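Local coordinates for uncharacterized protein (PDB 5IBZ) that belongs to the cyclase family, may have arylformamidase activity, and binds acetylphosphate in a pocket that lies where two subunits meet, at residues Trp20-Asp25 and Ala32-Pro37; Thr49-Ser54 and Ala293-Tyr298; Asp60-Val65 and Val216-Phe221; Ala81-Asp86 and Pro96-Asp101; Tyr122-Ser125 and Pro131-Ala134. All coordinates share one frame; numbering follows the deposited sequence.

Interaction 1: Trp20-Asp25 and Ala32-Pro37; sequences WGKWGD and ANYITP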
# COMPACT_ATOMS: atom_id res chain seq x y z
N TRP B 20 -28.45 22.25 9.62
CA TRP B 20 -27.56 23.32 9.19
C TRP B 20 -27.77 24.54 10.07
O TRP B 20 -28.90 24.95 10.32
CB TRP B 20 -27.78 23.68 7.73
CG TRP B 20 -27.39 22.60 6.75
CD1 TRP B 20 -27.28 21.25 6.98
CD2 TRP B 20 -27.05 22.80 5.38
NE1 TRP B 20 -26.90 20.60 5.82
CE2 TRP B 20 -26.76 21.54 4.83
CE3 TRP B 20 -26.97 23.93 4.56
CZ2 TRP B 20 -26.38 21.38 3.48
CZ3 TRP B 20 -26.61 23.77 3.24
CH2 TRP B 20 -26.31 22.51 2.71
N GLY B 21 -26.66 25.11 10.55
CA GLY B 21 -26.70 26.25 11.44
C GLY B 21 -27.03 25.97 12.90
O GLY B 21 -26.91 26.87 13.73
N LYS B 22 -27.44 24.75 13.23
CA LYS B 22 -27.82 24.43 14.62
C LYS B 22 -26.69 24.73 15.59
O LYS B 22 -26.92 25.16 16.73
CB LYS B 22 -28.22 22.95 14.75
CG LYS B 22 -28.56 22.52 16.18
CD LYS B 22 -29.23 21.16 16.23
CE LYS B 22 -30.73 21.27 16.00
NZ LYS B 22 -31.40 19.92 15.94
N TRP B 23 -25.47 24.45 15.14
CA TRP B 23 -24.28 24.65 15.94
C TRP B 23 -23.39 25.73 15.33
O TRP B 23 -22.17 25.76 15.55
CB TRP B 23 -23.51 23.34 16.09
CG TRP B 23 -24.36 22.24 16.68
CD1 TRP B 23 -24.72 22.09 17.98
CD2 TRP B 23 -24.93 21.13 15.98
NE1 TRP B 23 -25.49 20.98 18.14
CE2 TRP B 23 -25.63 20.36 16.93
CE3 TRP B 23 -24.92 20.71 14.64
CZ2 TRP B 23 -26.30 19.19 16.59
CZ3 TRP B 23 -25.61 19.57 14.31
CH2 TRP B 23 -26.28 18.82 15.27
N GLY B 24 -24.01 26.63 14.56
CA GLY B 24 -23.32 27.73 13.93
C GLY B 24 -23.04 27.44 12.48
O GLY B 24 -22.89 26.29 12.10
N ASP B 25 -22.95 28.48 11.66
CA ASP B 25 -22.73 28.26 10.24
C ASP B 25 -21.27 27.95 9.89
O ASP B 25 -20.97 27.65 8.74
CB ASP B 25 -23.26 29.46 9.45
CG ASP B 25 -24.80 29.53 9.47
OD1 ASP B 25 -25.45 28.48 9.25
OD2 ASP B 25 -25.36 30.61 9.72
N ALA B 32 -22.02 15.29 16.43
CA ALA B 32 -21.06 15.05 17.50
C ALA B 32 -21.18 16.12 18.60
O ALA B 32 -20.83 15.87 19.77
CB ALA B 32 -19.65 15.00 16.93
N ASN B 33 -21.70 17.29 18.27
CA ASN B 33 -21.91 18.31 19.29
C ASN B 33 -22.97 17.97 20.34
O ASN B 33 -23.05 18.63 21.39
CB ASN B 33 -22.26 19.63 18.61
CG ASN B 33 -21.10 20.20 17.81
OD1 ASN B 33 -19.95 20.24 18.28
ND2 ASN B 33 -21.38 20.61 16.58
N TYR B 34 -23.77 16.94 20.09
CA TYR B 34 -24.70 16.43 21.08
C TYR B 34 -23.97 15.69 22.22
O TYR B 34 -24.54 15.51 23.28
CB TYR B 34 -25.72 15.49 20.47
CG TYR B 34 -26.77 16.10 19.57
CD1 TYR B 34 -27.50 17.21 19.95
CD2 TYR B 34 -27.08 15.50 18.35
CE1 TYR B 34 -28.47 17.73 19.12
CE2 TYR B 34 -28.05 16.00 17.52
CZ TYR B 34 -28.75 17.10 17.90
OH TYR B 34 -29.73 17.59 17.06
N ILE B 35 -22.73 15.24 21.99
CA ILE B 35 -21.98 14.59 23.05
C ILE B 35 -21.24 15.68 23.85
O ILE B 35 -20.28 16.29 23.39
CB ILE B 35 -20.99 13.54 22.53
CG1 ILE B 35 -21.72 12.53 21.64
CG2 ILE B 35 -20.30 12.89 23.72
CD1 ILE B 35 -20.82 11.44 21.01
N THR B 36 -21.72 15.88 25.07
CA THR B 36 -21.26 16.95 25.94
C THR B 36 -20.54 16.35 27.12
O THR B 36 -20.72 15.16 27.41
CB THR B 36 -22.43 17.78 26.46
OG1 THR B 36 -23.26 16.93 27.27
CG2 THR B 36 -23.26 18.35 25.30
N PRO B 37 -19.75 17.15 27.84
CA PRO B 37 -19.10 16.61 29.03
C PRO B 37 -20.09 15.97 30.01
O PRO B 37 -19.83 14.89 30.54
CB PRO B 37 -18.41 17.84 29.64
CG PRO B 37 -18.11 18.68 28.45
CD PRO B 37 -19.28 18.51 27.52
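Trp23 and Tyr34 make the aromatic part of this contact, an edge-to-face pair in which the indole presents its edge and the phenol its face. The six-membered ring of Trp23 and the ring of Tyr34 stand at 80°, their centroids 5.1 Å apart. The leading indole atom, Trp23 CZ2, comes within 3.5 Å of Tyr34 CZ and so lies over the hydroxyl-bearing end of the phenol rather than its middle. A CH-pi interaction engages the indole from another direction. Asn33 CB sits over one face, 3.6 Å from the centroid of the five-membered ring of Trp23. The amide continues toward the root of the indole, with Asn33 ND2 3.4 Å from Trp23 CG and its plane turned 54° from the ring. Lys22 CG covers the opposite face, leaving the indole between two aliphatic carbons.

The polar component is a hydrogen bond from Lys22 NZ to Tyr34 OH, 3.1 Å long. With CG anti to the backbone N (chi1 177°) and a bend further out, the lysine passes the indole to meet the phenol; its NZ also binds Asn19. The Asn33 amide is held at both ends, OD1 by Arg29 and ND2 by Asp27, which fixes its rotation beside the indole.

Lys22 and Trp23 are the central residues of a type I turn from Gly21 to Gly24, whereas Asn33 and Tyr34 end a 3-10 segment. The latter leads through Thr36, the N-cap residue, into helix 37-44, so the contact folds the N-terminal loop onto the approach to that helix.

Interaction 2: Thr49-Ser54 and Ala293-Tyr298; sequences TGKTFS and AQDGRY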
# COMPACT_ATOMS: atom_id res chain seq x y z
N THR B 49 -19.94 -3.02 36.13
CA THR B 49 -19.40 -4.37 36.21
C THR B 49 -17.99 -4.50 35.63
O THR B 49 -17.25 -5.43 35.96
CB THR B 49 -20.28 -5.40 35.49
OG1 THR B 49 -20.27 -5.13 34.08
CG2 THR B 49 -21.70 -5.37 36.01
N GLY B 50 -17.64 -3.58 34.73
CA GLY B 50 -16.36 -3.62 34.04
C GLY B 50 -16.26 -4.64 32.92
O GLY B 50 -15.16 -4.89 32.42
N LYS B 51 -17.38 -5.26 32.54
CA LYS B 51 -17.43 -6.12 31.36
C LYS B 51 -17.09 -5.26 30.15
O LYS B 51 -17.49 -4.09 30.07
CB LYS B 51 -18.80 -6.77 31.18
CG LYS B 51 -19.16 -7.76 32.28
CD LYS B 51 -20.42 -8.57 31.95
CE LYS B 51 -21.66 -7.70 31.98
NZ LYS B 51 -22.89 -8.53 31.85
N THR B 52 -16.32 -5.84 29.23
CA THR B 52 -15.92 -5.17 28.00
C THR B 52 -16.16 -6.05 26.79
O THR B 52 -15.98 -7.27 26.86
CB THR B 52 -14.43 -4.74 28.01
OG1 THR B 52 -13.59 -5.90 28.25
CG2 THR B 52 -14.18 -3.67 29.07
N PHE B 53 -16.55 -5.42 25.69
CA PHE B 53 -16.78 -6.11 24.42
C PHE B 53 -16.21 -5.29 23.27
O PHE B 53 -16.52 -4.13 23.12
CB PHE B 53 -18.28 -6.33 24.19
CG PHE B 53 -18.92 -7.12 25.28
CD1 PHE B 53 -18.92 -8.49 25.21
CD2 PHE B 53 -19.46 -6.50 26.38
CE1 PHE B 53 -19.49 -9.23 26.22
CE2 PHE B 53 -20.03 -7.27 27.39
CZ PHE B 53 -20.03 -8.61 27.30
N SER B 54 -15.34 -5.91 22.46
CA SER B 54 -14.92 -5.30 21.21
C SER B 54 -15.98 -5.50 20.15
O SER B 54 -16.41 -6.63 19.92
CB SER B 54 -13.62 -5.92 20.72
OG SER B 54 -13.40 -5.59 19.36
N ALA B 293 -28.86 -9.57 26.39
CA ALA B 293 -30.02 -10.41 26.58
C ALA B 293 -29.99 -11.08 27.95
O ALA B 293 -31.03 -11.25 28.59
CB ALA B 293 -30.13 -11.46 25.46
N GLN B 294 -28.79 -11.40 28.42
CA GLN B 294 -28.63 -12.07 29.70
C GLN B 294 -28.71 -11.13 30.92
O GLN B 294 -29.23 -11.54 31.96
CB GLN B 294 -27.28 -12.81 29.74
CG GLN B 294 -27.37 -14.23 29.22
CD GLN B 294 -26.03 -14.78 28.75
OE1 GLN B 294 -24.98 -14.21 29.03
NE2 GLN B 294 -26.08 -15.88 28.01
N ASP B 295 -28.22 -9.90 30.81
CA ASP B 295 -28.27 -9.01 31.99
C ASP B 295 -29.31 -7.91 31.87
O ASP B 295 -29.56 -7.21 32.84
CB ASP B 295 -26.88 -8.42 32.32
CG ASP B 295 -26.37 -7.34 31.36
OD1 ASP B 295 -27.09 -6.89 30.45
OD2 ASP B 295 -25.20 -6.91 31.57
N GLY B 296 -29.98 -7.81 30.72
CA GLY B 296 -31.05 -6.85 30.54
C GLY B 296 -30.63 -5.39 30.41
O GLY B 296 -31.48 -4.50 30.42
N ARG B 297 -29.33 -5.14 30.29
CA ARG B 297 -28.82 -3.78 30.15
C ARG B 297 -28.34 -3.54 28.75
O ARG B 297 -27.38 -4.15 28.33
CB ARG B 297 -27.67 -3.54 31.11
CG ARG B 297 -28.04 -3.67 32.58
CD ARG B 297 -26.83 -3.40 33.45
NE ARG B 297 -26.29 -2.06 33.22
CZ ARG B 297 -25.01 -1.72 33.30
NH1 ARG B 297 -24.07 -2.62 33.61
NH2 ARG B 297 -24.66 -0.47 33.08
N TYR B 298 -29.03 -2.66 28.02
CA TYR B 298 -28.68 -2.36 26.64
C TYR B 298 -28.00 -0.99 26.47
O TYR B 298 -27.66 -0.59 25.35
CB TYR B 298 -29.93 -2.42 25.78
CG TYR B 298 -30.43 -3.84 25.58
CD1 TYR B 298 -31.22 -4.47 26.53
CD2 TYR B 298 -30.09 -4.52 24.44
CE1 TYR B 298 -31.66 -5.78 26.30
CE2 TYR B 298 -30.52 -5.80 24.21
CZ TYR B 298 -31.27 -6.42 25.14
OH TYR B 298 -31.67 -7.72 24.87
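Lys51 and Asp295 join backbones that stay well apart, the nearest CA atoms, those of Thr49 and Asp295, being 10.9 Å from each other. The gap is closed mainly by the long Lys51 chain, which meets the short Asp295 side chain coming from the opposite direction. Lys51 NZ forms a salt bridge of 2.8 Å with Asp295 OD2, and the ammonium meets this oxygen from above the carboxylate plane, 39° out of it. Asp295 has its CG between the backbone N and the carbonyl carbon (chi1 73°). This places its other oxygen where Arg297 N can donate to Asp295 OD1 over 2.8 Å, closing an Asx turn just beyond the end of helix 286-295. An ST turn shapes the opposing loop, where Lys51 N donates to Thr49 OG1. Nearby, Thr49 CG2 brushes Arg297 NH1 at 4.4 Å, a loose contact.

Further charges extend the network: Lys51 also pairs with Asp291, Asp295 with Lys323, and Arg297 NH1 with the C-terminal carboxylate of Lys323, while Arg297 NH2 binds Leu46 O. Lys51 would probably offset the close approach of Asp295 to Asp291. The contact therefore ties the entry to strand 52-54, outermost in the sheet of this chain, to the helix end by electrostatics rather than apolar burial.

Interaction 3: Asp60-Val65 and Val216-Phe221; sequences DSNGPV and VGRASF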
# COMPACT_ATOMS: atom_id res chain seq x y z
N ASP B 60 -8.24 -7.89 8.37
CA ASP B 60 -7.50 -8.88 7.61
C ASP B 60 -8.11 -8.88 6.21
O ASP B 60 -8.94 -8.02 5.90
CB ASP B 60 -7.52 -10.27 8.28
CG ASP B 60 -8.91 -10.88 8.41
OD1 ASP B 60 -9.80 -10.60 7.58
OD2 ASP B 60 -9.11 -11.65 9.38
N SER B 61 -7.70 -9.82 5.35
CA SER B 61 -8.14 -9.78 3.96
C SER B 61 -9.37 -10.67 3.72
O SER B 61 -9.80 -10.86 2.58
CB SER B 61 -7.00 -10.22 3.04
OG SER B 61 -5.88 -9.35 3.21
N ASN B 62 -9.96 -11.15 4.82
CA ASN B 62 -11.01 -12.17 4.80
C ASN B 62 -12.42 -11.60 5.05
O ASN B 62 -13.43 -12.33 4.95
CB ASN B 62 -10.68 -13.22 5.87
CG ASN B 62 -11.56 -14.45 5.79
OD1 ASN B 62 -11.86 -14.94 4.70
ND2 ASN B 62 -11.98 -14.95 6.96
N GLY B 63 -12.50 -10.32 5.38
CA GLY B 63 -13.74 -9.70 5.80
C GLY B 63 -14.59 -9.13 4.67
O GLY B 63 -14.17 -9.09 3.51
N PRO B 64 -15.82 -8.72 5.00
CA PRO B 64 -16.65 -8.12 3.98
C PRO B 64 -16.18 -6.70 3.70
O PRO B 64 -15.85 -5.94 4.62
CB PRO B 64 -18.04 -8.13 4.60
CG PRO B 64 -17.75 -8.00 6.06
CD PRO B 64 -16.47 -8.73 6.32
N VAL B 65 -16.13 -6.37 2.43
CA VAL B 65 -15.77 -5.04 2.00
C VAL B 65 -16.48 -4.84 0.67
O VAL B 65 -16.51 -5.72 -0.18
CB VAL B 65 -14.23 -4.87 1.92
CG1 VAL B 65 -13.62 -5.98 1.07
CG2 VAL B 65 -13.88 -3.50 1.42
N VAL B 216 -17.87 -18.01 -4.15
CA VAL B 216 -19.07 -17.71 -4.92
C VAL B 216 -20.11 -17.03 -4.03
O VAL B 216 -20.69 -16.01 -4.38
CB VAL B 216 -19.65 -18.98 -5.57
CG1 VAL B 216 -21.09 -18.74 -6.09
CG2 VAL B 216 -18.73 -19.48 -6.69
N GLY B 217 -20.32 -17.56 -2.85
CA GLY B 217 -21.27 -16.96 -1.94
C GLY B 217 -20.93 -15.52 -1.57
O GLY B 217 -21.81 -14.68 -1.39
N ARG B 218 -19.64 -15.24 -1.43
CA ARG B 218 -19.18 -13.89 -1.12
C ARG B 218 -19.41 -12.92 -2.27
O ARG B 218 -19.67 -11.75 -2.04
CB ARG B 218 -17.70 -13.92 -0.74
CG ARG B 218 -17.47 -14.57 0.60
CD ARG B 218 -16.01 -14.69 0.96
NE ARG B 218 -15.90 -15.33 2.26
CZ ARG B 218 -14.95 -15.09 3.16
NH1 ARG B 218 -14.01 -14.19 2.92
NH2 ARG B 218 -14.96 -15.74 4.32
N ALA B 219 -19.34 -13.42 -3.51
CA ALA B 219 -19.66 -12.60 -4.66
C ALA B 219 -21.16 -12.32 -4.66
O ALA B 219 -21.58 -11.20 -4.84
CB ALA B 219 -19.21 -13.28 -5.96
N SER B 220 -21.96 -13.35 -4.42
CA SER B 220 -23.42 -13.18 -4.40
C SER B 220 -23.88 -12.23 -3.29
O SER B 220 -24.86 -11.50 -3.45
CB SER B 220 -24.12 -14.54 -4.24
OG SER B 220 -23.82 -15.40 -5.32
N PHE B 221 -23.17 -12.24 -2.17
CA PHE B 221 -23.51 -11.46 -0.98
C PHE B 221 -23.72 -10.00 -1.35
O PHE B 221 -24.64 -9.34 -0.85
CB PHE B 221 -22.38 -11.61 0.04
CG PHE B 221 -22.60 -10.90 1.38
CD1 PHE B 221 -23.15 -11.57 2.47
CD2 PHE B 221 -22.14 -9.62 1.57
CE1 PHE B 221 -23.30 -10.93 3.71
CE2 PHE B 221 -22.29 -8.97 2.79
CZ PHE B 221 -22.86 -9.63 3.86
O HOH W 1 -13.90 -17.16 7.07
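Asn62 OD1 is gripped by both terminal nitrogens of Arg218. The sounder of the two hydrogen bonds runs from Arg218 NH1 to Asn62 OD1, 2.9 Å long with an N-H...acceptor angle of 142°; the one from Arg218 NH2 to Asn62 OD1, at 3.2 Å, is weak. NH1 approaches OD1 from above the amide carbonyl plane, 51° out of it, and is not on a lone pair. The same nitrogen also reaches the main chain, with Arg218 NH1 2.8 Å from Asn62 O, but the poor angle makes this bond weak as well. Asn62 has its CG anti to the backbone N (chi1 -170°), beside the carbonyl carbon, which lets side-chain and backbone oxygens converge on one guanidinium corner. A second conformer of Asn62 was modelled, so the side-chain bonds hold for the conformer described and may not be permanent.

The asparagine is presented by an Asx turn, in which Asn62 N donates to Asp60 OD1 over 2.8 Å. Arg218 projects from helix 215-223 with its chain extended from CG to NE, and so spans from the helix to the loop between strands 52-54 and 73-76. Water 1 lies near the guanidinium plane, 2.9 Å from Asn62 ND2, and accepts a further weak bond from Arg218 NH2.

Backbone oxygens just before the helix also bind the guanidinium: Arg218 NE donates to Leu213 O and NH2 to Tyr211 O. Trp210 NE1 adds a bond to Asn62 O, and its indole packs against Pro64 and meets Phe221 edge-to-face. Val216, Ala219 and Ser220 of the same helix pack on the third subunit.

Interaction 4: Ala81-Asp86 and Pro96-Asp101; sequences ADYVAD and PIRFAD. With UVW (acetylphosphate), chain I.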
# COMPACT_ATOMS: atom_id res chain seq x y z
N ALA B 81 10.58 -15.58 12.06
CA ALA B 81 11.08 -16.60 11.16
C ALA B 81 12.41 -16.19 10.55
O ALA B 81 13.26 -17.02 10.25
CB ALA B 81 10.07 -16.88 10.08
N ASP B 82 12.60 -14.89 10.37
CA ASP B 82 13.85 -14.39 9.80
C ASP B 82 15.06 -14.73 10.66
O ASP B 82 16.15 -14.96 10.15
CB ASP B 82 13.77 -12.89 9.63
CG ASP B 82 12.86 -12.50 8.49
OD1 ASP B 82 13.10 -12.98 7.37
OD2 ASP B 82 11.89 -11.75 8.70
N TYR B 83 14.85 -14.78 11.98
CA TYR B 83 15.94 -15.06 12.91
C TYR B 83 16.18 -16.55 13.03
O TYR B 83 17.27 -17.00 13.40
CB TYR B 83 15.64 -14.44 14.29
CG TYR B 83 15.49 -12.94 14.25
CD1 TYR B 83 16.59 -12.09 14.42
CD2 TYR B 83 14.25 -12.36 14.06
CE1 TYR B 83 16.44 -10.71 14.38
CE2 TYR B 83 14.09 -10.98 14.01
CZ TYR B 83 15.19 -10.16 14.17
OH TYR B 83 14.99 -8.80 14.13
N VAL B 84 15.15 -17.33 12.73
CA VAL B 84 15.33 -18.76 12.62
C VAL B 84 16.18 -19.05 11.39
O VAL B 84 17.08 -19.86 11.44
CB VAL B 84 14.01 -19.51 12.50
CG1 VAL B 84 14.25 -21.01 12.45
CG2 VAL B 84 13.05 -19.15 13.62
N ALA B 85 15.90 -18.38 10.28
CA ALA B 85 16.65 -18.61 9.05
C ALA B 85 18.07 -18.03 9.11
O ALA B 85 19.01 -18.62 8.57
CB ALA B 85 15.90 -18.00 7.86
N ASP B 86 18.21 -16.87 9.76
CA ASP B 86 19.48 -16.16 9.83
C ASP B 86 19.63 -15.53 11.22
O ASP B 86 19.21 -14.40 11.43
CB ASP B 86 19.56 -15.07 8.77
CG ASP B 86 20.84 -14.25 8.88
OD1 ASP B 86 21.84 -14.78 9.39
OD2 ASP B 86 20.82 -13.07 8.47
N PRO B 96 21.34 -7.54 20.44
CA PRO B 96 20.79 -8.78 21.00
C PRO B 96 19.26 -8.78 20.96
O PRO B 96 18.66 -9.85 21.01
CB PRO B 96 21.30 -8.79 22.45
CG PRO B 96 21.67 -7.38 22.76
CD PRO B 96 21.98 -6.69 21.46
N ILE B 97 18.64 -7.60 20.86
CA ILE B 97 17.20 -7.54 20.75
C ILE B 97 16.80 -7.87 19.32
O ILE B 97 17.44 -7.47 18.34
CB ILE B 97 16.66 -6.15 21.16
CG1 ILE B 97 17.03 -5.86 22.62
CG2 ILE B 97 15.14 -6.08 21.01
CD1 ILE B 97 16.59 -6.93 23.62
N ARG B 98 15.76 -8.67 19.22
CA ARG B 98 15.21 -9.12 17.96
C ARG B 98 13.85 -8.46 17.85
O ARG B 98 13.18 -8.27 18.86
CB ARG B 98 15.12 -10.64 17.93
CG ARG B 98 16.49 -11.29 18.07
CD ARG B 98 16.47 -12.80 18.02
NE ARG B 98 17.84 -13.32 18.01
CZ ARG B 98 18.17 -14.59 17.80
NH1 ARG B 98 17.24 -15.51 17.57
NH2 ARG B 98 19.44 -14.96 17.81
N PHE B 99 13.48 -8.05 16.64
CA PHE B 99 12.26 -7.30 16.39
C PHE B 99 11.43 -7.91 15.27
O PHE B 99 11.97 -8.52 14.34
CB PHE B 99 12.58 -5.84 16.00
CG PHE B 99 12.97 -4.96 17.15
CD1 PHE B 99 12.03 -4.55 18.07
CD2 PHE B 99 14.28 -4.54 17.28
CE1 PHE B 99 12.38 -3.73 19.13
CE2 PHE B 99 14.65 -3.72 18.34
CZ PHE B 99 13.70 -3.31 19.26
N ALA B 100 10.12 -7.73 15.36
CA ALA B 100 9.22 -7.95 14.24
C ALA B 100 8.48 -6.64 14.00
O ALA B 100 8.05 -6.00 14.97
CB ALA B 100 8.24 -9.08 14.51
N ASP B 101 8.29 -6.28 12.73
CA ASP B 101 7.67 -5.01 12.31
C ASP B 101 6.66 -5.34 11.21
O ASP B 101 6.89 -6.29 10.45
CB ASP B 101 8.69 -4.04 11.71
CG ASP B 101 9.29 -3.05 12.71
OD1 ASP B 101 9.07 -3.18 13.92
OD2 ASP B 101 10.02 -2.14 12.24
C1 UVW I . 13.29 0.49 17.63
O1 UVW I . 13.54 -0.67 17.70
C1M UVW I . 14.05 1.36 16.64
O2 UVW I . 12.34 1.07 18.47
P UVW I . 10.80 0.49 18.59
O1P UVW I . 10.61 -0.79 17.85
O2P UVW I . 9.89 1.54 18.00
O3P UVW I . 10.52 0.41 20.09
O HOH W 2 18.01 -18.30 15.68
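Tyr83 and Phe99 share the hydrogen bond of this contact. Phe99 N donates to Tyr83 OH over 3.0 Å with a nearly straight N-H...acceptor angle of 171°, so the phenol of helix 80-85 ends against the backbone of strand 97-107. Apolar contact comes from Arg98, whose aliphatic chain lies over one face of the Tyr83 ring. Its CB makes a CH-pi interaction 3.8 Å from the ring centroid, and Arg98 CD comes within 3.7 Å of Tyr83 CD1. Because the arginine is extended from CG to NE, it slides along the ring, with the guanidinium plane only 12° from the ring plane. Its charged end goes to Glu132 of the second subunit in a salt bridge, while water 2 lies by Tyr83 O and accepts a weak bond from Arg98 NH1.

Phe99 sets out from the strand away from the helix. Ile97 CG2 covers one ring face and the acetylphosphate the other, with ligand atom O1 3.1 Å from Phe99 CZ. Arg69, His119 and His268 of the second subunit hydrogen-bond this ligand. Residues 97-99 also pair antiparallel with a strand of that subunit, making this the end of a two-stranded arm that reaches across to complete a neighbour's ligand pocket.

Interaction 5: Tyr122-Ser125 and Pro131-Ala134; sequences YGES and PEAA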
# COMPACT_ATOMS: atom_id res chain seq x y z
N TYR B 122 -25.30 14.91 -1.34
CA TYR B 122 -25.95 14.93 -2.63
C TYR B 122 -25.88 16.37 -3.12
O TYR B 122 -25.65 17.29 -2.34
CB TYR B 122 -27.40 14.42 -2.57
CG TYR B 122 -28.31 15.12 -1.59
CD1 TYR B 122 -28.95 16.30 -1.93
CD2 TYR B 122 -28.53 14.59 -0.32
CE1 TYR B 122 -29.78 16.95 -1.04
CE2 TYR B 122 -29.35 15.24 0.58
CZ TYR B 122 -29.98 16.41 0.21
OH TYR B 122 -30.81 17.07 1.08
N GLY B 123 -26.03 16.56 -4.42
CA GLY B 123 -25.83 17.89 -4.97
C GLY B 123 -24.41 18.40 -4.76
O GLY B 123 -23.47 17.62 -4.67
N GLU B 124 -24.24 19.72 -4.73
CA GLU B 124 -22.90 20.30 -4.72
C GLU B 124 -22.42 20.72 -3.34
O GLU B 124 -21.33 21.26 -3.20
CB GLU B 124 -22.84 21.48 -5.67
CG GLU B 124 -23.02 21.05 -7.12
CD GLU B 124 -22.96 22.20 -8.11
OE1 GLU B 124 -22.80 23.36 -7.67
OE2 GLU B 124 -23.07 21.94 -9.33
N SER B 125 -23.24 20.45 -2.32
CA SER B 125 -22.92 20.86 -0.96
C SER B 125 -23.01 19.71 0.02
O SER B 125 -23.87 18.85 -0.10
CB SER B 125 -23.86 21.98 -0.48
OG SER B 125 -23.78 23.13 -1.30
N PRO B 131 -18.78 23.39 0.53
CA PRO B 131 -18.77 23.04 -0.89
C PRO B 131 -18.06 21.74 -1.17
O PRO B 131 -17.04 21.45 -0.51
CB PRO B 131 -18.02 24.21 -1.55
CG PRO B 131 -17.23 24.84 -0.47
CD PRO B 131 -18.00 24.61 0.81
N GLU B 132 -18.55 20.96 -2.13
CA GLU B 132 -17.86 19.70 -2.45
C GLU B 132 -16.44 19.98 -2.95
O GLU B 132 -15.59 19.11 -2.86
CB GLU B 132 -18.65 18.85 -3.47
CG GLU B 132 -18.79 19.48 -4.82
CD GLU B 132 -19.71 18.69 -5.76
OE1 GLU B 132 -20.17 17.60 -5.40
OE2 GLU B 132 -20.00 19.20 -6.86
N ALA B 133 -16.18 21.17 -3.46
CA ALA B 133 -14.82 21.56 -3.88
C ALA B 133 -13.81 21.58 -2.72
O ALA B 133 -12.60 21.61 -2.95
CB ALA B 133 -14.86 22.92 -4.57
N ALA B 134 -14.30 21.56 -1.48
CA ALA B 134 -13.42 21.51 -0.31
C ALA B 134 -12.84 20.12 -0.06
O ALA B 134 -11.91 19.95 0.74
CB ALA B 134 -14.18 21.97 0.94
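Glu132 and Glu124 meet tightly through the backbone, where Glu132 N donates to Glu124 O over 3.0 Å at an N-H...acceptor angle of 159°. Beside this bond Ser125 and Pro131 form a single beta bridge, with CA atoms 4.7 Å apart. The buried Glu132 side chain lies against the same piece of chain. Its CG stands between the backbone N and the carbonyl carbon (chi1 64°), so the acid turns across Glu124 instead of leaving it: Glu132 CG lies 3.5 Å from Glu124 O, and Glu132 CD 3.7 Å from Glu124 CA. OE1 comes near Gly123 O, but both are acceptors and no bond links them. Instead OE1 takes a hydrogen bond from Trp121 NE1, and with Arg98 of the second subunit close by the buried carboxylate is probably kept charged.

The solvent side is looser. Glu124 is exposed and its carboxylate turns off from residues 131-134; its CG touches Glu132 OE2 at 3.6 Å, whereas the two OE2 atoms of Glu124 and Glu132 stay 4.8 Å apart. Such like charges would probably repel mildly, and the arginine may temper this. Pro131, also exposed, adds little beyond its CA lying 3.9 Å from Glu124 O.

Both segments lie in the long connection between strands 120-122 and 158-163, which doubles back here and passes into the 3-10 segment 132-134. Tyr122 pairs antiparallel with a strand of the second subunit and makes a cation-pi contact with Arg273 of helix 266-275.

Overall arrangement
Interaction 4 is buried, interactions 1 and 5 are partly buried, and interactions 2 and 3 lie at the surface. Chemistry follows place: rings dominate 1 and 4, charge governs 2, a guanidinium gripping oxygens carries 3, and main-chain pairing backs 5. Interactions 2 and 3 each join a helix to a loop distant in sequence, whereas 1, 4 and 5 close short loops. Interactions 1 and 5 touch, Trp20 CH2 packing on Ser125 CB at 4.1 Å. Within one chain, interactions 4 and 5 have centres about 50 Å apart, yet across the subunit interface they come together, since the arm of one copy meets the 122-134 loop of another.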